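ATP-binding protein (Mycobacterium tuberculosis, PDB 5UKY) is the dimerisation and phosphoacceptor domain of the sensor kinase PhoR, which probably transfers phosphate from ATP to a histidine of the protein. Local coordinates at residues R26-T31 and S59-L64. The protein carries 1 engineered substitution. Numbering follows the deposited sequence.
Sequences RTPLTT and SRMGLL
M61 reaches across to L29 and P28 and makes the tight part of this contact. Its methyl CE lies 3.6 Å from CG of L29, at the branch point of the leucine, and SD is 3.9 Å from that same CG. Because the methionine chain is extended beyond CG (chi2 169°, chi3 152°), it spans the gap between the helices and delivers its methyl to L29; an unbranched, flexible thioether suits that task. Nearer the backbone, CG of M61 packs on CG of P28 at 4.1 Å. The proline ring is compact and apolar, and here the helices come close: the CA atoms of P28 and M61 are 6.4 Å apart. Proline has no N-H to give to the preceding turn, and helix 2-40 is kinked at this point. The two helices run antiparallel at 155°, their local axes 9.4 Å apart, as the hairpin of a HisKA domain, which pairs with a second subunit to form a four-helix bundle. The buried side faces that partner: M61 meets M61 of the second subunit, and L29 packs on G62 of that chain. Packing is looser around the rest of the proline ring. CD1 of L64 and the aliphatic CD of R60 each stay 4.4 Å from CG of P28, while the arginine's charged end continues into an exposed setting, apt for a long residue at a solvent border. On the outer face of helix 2-40, T30 OG1 hydrogen-bonds to R26 O at 3.0 Å from above the carbonyl plane, joining T30 N on that oxygen.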
ATOM      1  N   ARG A  26       0.645   3.546   4.862  1.00 41.08           N
ATOM      2  CA  ARG A  26       0.237   4.984   4.776  1.00 45.95           C
ATOM      3  C   ARG A  26       1.416   5.994   4.804  1.00 48.10           C
ATOM      4  O   ARG A  26       1.468   6.935   4.007  1.00 46.61           O
ATOM      5  CB  ARG A  26      -0.777   5.337   5.861  1.00 50.54           C
ATOM      6  CG  ARG A  26      -2.114   5.812   5.345  1.00 54.52           C
ATOM      7  CD  ARG A  26      -2.941   6.504   6.404  1.00 58.07           C
ATOM      8  NE  ARG A  26      -4.308   6.595   5.906  1.00 68.43           N
ATOM      9  CZ  ARG A  26      -5.403   6.860   6.632  1.00 77.70           C
ATOM     10  NH1 ARG A  26      -6.590   6.894   6.025  1.00 74.38           N
ATOM     11  NH2 ARG A  26      -5.343   7.085   7.948  1.00 81.61           N
ATOM     12  N   THR A  27       2.394   5.741   5.656  1.00 46.00           N
ATOM     13  CA  THR A  27       3.474   6.683   5.883  1.00 49.94           C
ATOM     14  C   THR A  27       4.467   6.890   4.695  1.00 50.32           C
ATOM     15  O   THR A  27       4.715   8.010   4.307  1.00 45.91           O
ATOM     16  CB  THR A  27       4.176   6.312   7.195  1.00 54.41           C
ATOM     17  OG1 THR A  27       3.162   6.210   8.202  1.00 56.44           O
ATOM     18  CG2 THR A  27       5.189   7.370   7.592  1.00 61.20           C
ATOM     19  N   PRO A  28       5.047   5.819   4.129  1.00 44.62           N
ATOM     20  CA  PRO A  28       5.725   6.048   2.834  1.00 43.68           C
ATOM     21  C   PRO A  28       4.840   6.673   1.737  1.00 42.16           C
ATOM     22  O   PRO A  28       5.318   7.536   1.007  1.00 45.18           O
ATOM     23  CB  PRO A  28       6.200   4.668   2.422  1.00 42.64           C
ATOM     24  CG  PRO A  28       5.552   3.705   3.353  1.00 43.83           C
ATOM     25  CD  PRO A  28       5.209   4.449   4.606  1.00 44.89           C
ATOM     26  N   LEU A  29       3.588   6.236   1.594  1.00 36.06           N
ATOM     27  CA  LEU A  29       2.702   6.811   0.597  1.00 36.58           C
ATOM     28  C   LEU A  29       2.470   8.306   0.703  1.00 42.22           C
ATOM     29  O   LEU A  29       2.289   8.984  -0.320  1.00 35.72           O
ATOM     30  CB  LEU A  29       1.294   6.222   0.689  1.00 35.13           C
ATOM     31  CG  LEU A  29       0.828   5.299  -0.357  1.00 42.50           C
ATOM     32  CD1 LEU A  29      -0.560   4.716  -0.033  1.00 40.20           C
ATOM     33  CD2 LEU A  29       0.915   6.051  -1.683  1.00 42.86           C
ATOM     34  N   THR A  30       2.321   8.795   1.940  1.00 41.74           N
ATOM     35  CA  THR A  30       1.961  10.210   2.165  1.00 41.62           C
ATOM     36  C   THR A  30       3.160  11.047   1.716  1.00 41.49           C
ATOM     37  O   THR A  30       2.976  12.041   1.067  1.00 39.44           O
ATOM     38  CB  THR A  30       1.534  10.502   3.629  1.00 51.10           C
ATOM     39  OG1 THR A  30       0.341   9.750   3.966  1.00 47.43           O
ATOM     40  CG2 THR A  30       1.237  11.994   3.803  1.00 52.10           C
ATOM     41  N   THR A  31       4.374  10.566   1.964  1.00 38.29           N
ATOM     42  CA  THR A  31       5.569  11.169   1.394  1.00 39.98           C
ATOM     43  C   THR A  31       5.581  11.194  -0.181  1.00 40.66           C
ATOM     44  O   THR A  31       5.820  12.219  -0.772  1.00 34.22           O
ATOM     45  CB  THR A  31       6.797  10.449   1.945  1.00 41.10           C
ATOM     46  OG1 THR A  31       6.824  10.641   3.362  1.00 50.27           O
ATOM     47  CG2 THR A  31       8.127  10.983   1.350  1.00 43.79           C
ATOM     48  N   SER A  59      10.382   1.721  -2.609  1.00 34.58           N
ATOM     49  CA  SER A  59      11.136   0.511  -2.303  1.00 39.78           C
ATOM     50  C   SER A  59      10.794  -0.010  -0.921  1.00 39.52           C
ATOM     51  O   SER A  59      10.553  -1.216  -0.760  1.00 38.21           O
ATOM     52  CB  SER A  59      12.668   0.746  -2.345  1.00 42.91           C
ATOM     53  OG  SER A  59      13.077   1.100  -3.647  1.00 54.66           O
ATOM     54  N   ARG A  60      10.852   0.882   0.064  1.00 36.23           N
ATOM     55  CA  ARG A  60      10.438   0.573   1.448  1.00 38.42           C
ATOM     56  C   ARG A  60       9.004  -0.062   1.493  1.00 38.61           C
ATOM     57  O   ARG A  60       8.786  -1.086   2.095  1.00 33.90           O
ATOM     58  CB  ARG A  60      10.473   1.847   2.307  1.00 43.12           C
ATOM     59  CG  ARG A  60       9.802   1.706   3.689  1.00 51.23           C
ATOM     60  CD  ARG A  60       9.737   3.004   4.489  1.00 57.47           C
ATOM     61  NE  ARG A  60      11.072   3.539   4.670  1.00 64.19           N
ATOM     62  CZ  ARG A  60      11.980   3.056   5.519  1.00 77.89           C
ATOM     63  NH1 ARG A  60      11.716   2.018   6.314  1.00 91.25           N
ATOM     64  NH2 ARG A  60      13.178   3.630   5.588  1.00 87.00           N
ATOM     65  N   MET A  61       8.093   0.541   0.770  1.00 32.41           N
ATOM     66  CA  MET A  61       6.751   0.100   0.635  1.00 33.06           C
ATOM     67  C   MET A  61       6.673  -1.289  -0.030  1.00 35.64           C
ATOM     68  O   MET A  61       5.891  -2.110   0.321  1.00 33.43           O
ATOM     69  CB  MET A  61       6.023   1.129  -0.174  1.00 35.19           C
ATOM     70  CG  MET A  61       4.601   1.284   0.201  1.00 36.08           C
ATOM     71  SD  MET A  61       3.777   2.681  -0.490  1.00 39.35           S
ATOM     72  CE  MET A  61       2.162   1.956  -0.483  1.00 31.87           C
ATOM     73  N   GLY A  62       7.509  -1.512  -1.005  1.00 34.68           N
ATOM     74  CA  GLY A  62       7.590  -2.776  -1.697  1.00 33.54           C
ATOM     75  C   GLY A  62       8.022  -3.875  -0.760  1.00 32.25           C
ATOM     76  O   GLY A  62       7.579  -4.961  -0.885  1.00 33.35           O
ATOM     77  N   LEU A  63       8.948  -3.603   0.147  1.00 32.15           N
ATOM     78  CA  LEU A  63       9.307  -4.601   1.131  1.00 34.07           C
ATOM     79  C   LEU A  63       8.174  -4.898   2.112  1.00 31.03           C
ATOM     80  O   LEU A  63       7.980  -6.049   2.475  1.00 30.04           O
ATOM     81  CB  LEU A  63      10.542  -4.148   1.874  1.00 39.21           C
ATOM     82  CG  LEU A  63      11.822  -3.995   1.061  1.00 37.71           C
ATOM     83  CD1 LEU A  63      12.839  -3.359   1.981  1.00 43.15           C
ATOM     84  CD2 LEU A  63      12.340  -5.313   0.507  1.00 43.09           C
ATOM     85  N   LEU A  64       7.463  -3.871   2.561  1.00 32.49           N
ATOM     86  CA  LEU A  64       6.275  -4.044   3.435  1.00 31.50           C
ATOM     87  C   LEU A  64       5.192  -4.903   2.771  1.00 32.46           C
ATOM     88  O   LEU A  64       4.594  -5.746   3.410  1.00 30.86           O
ATOM     89  CB  LEU A  64       5.689  -2.700   3.801  1.00 33.08           C
ATOM     90  CG  LEU A  64       6.484  -1.811   4.761  1.00 37.94           C
ATOM     91  CD1 LEU A  64       5.758  -0.482   4.836  1.00 39.40           C
ATOM     92  CD2 LEU A  64       6.631  -2.394   6.182  1.00 36.48           C
TER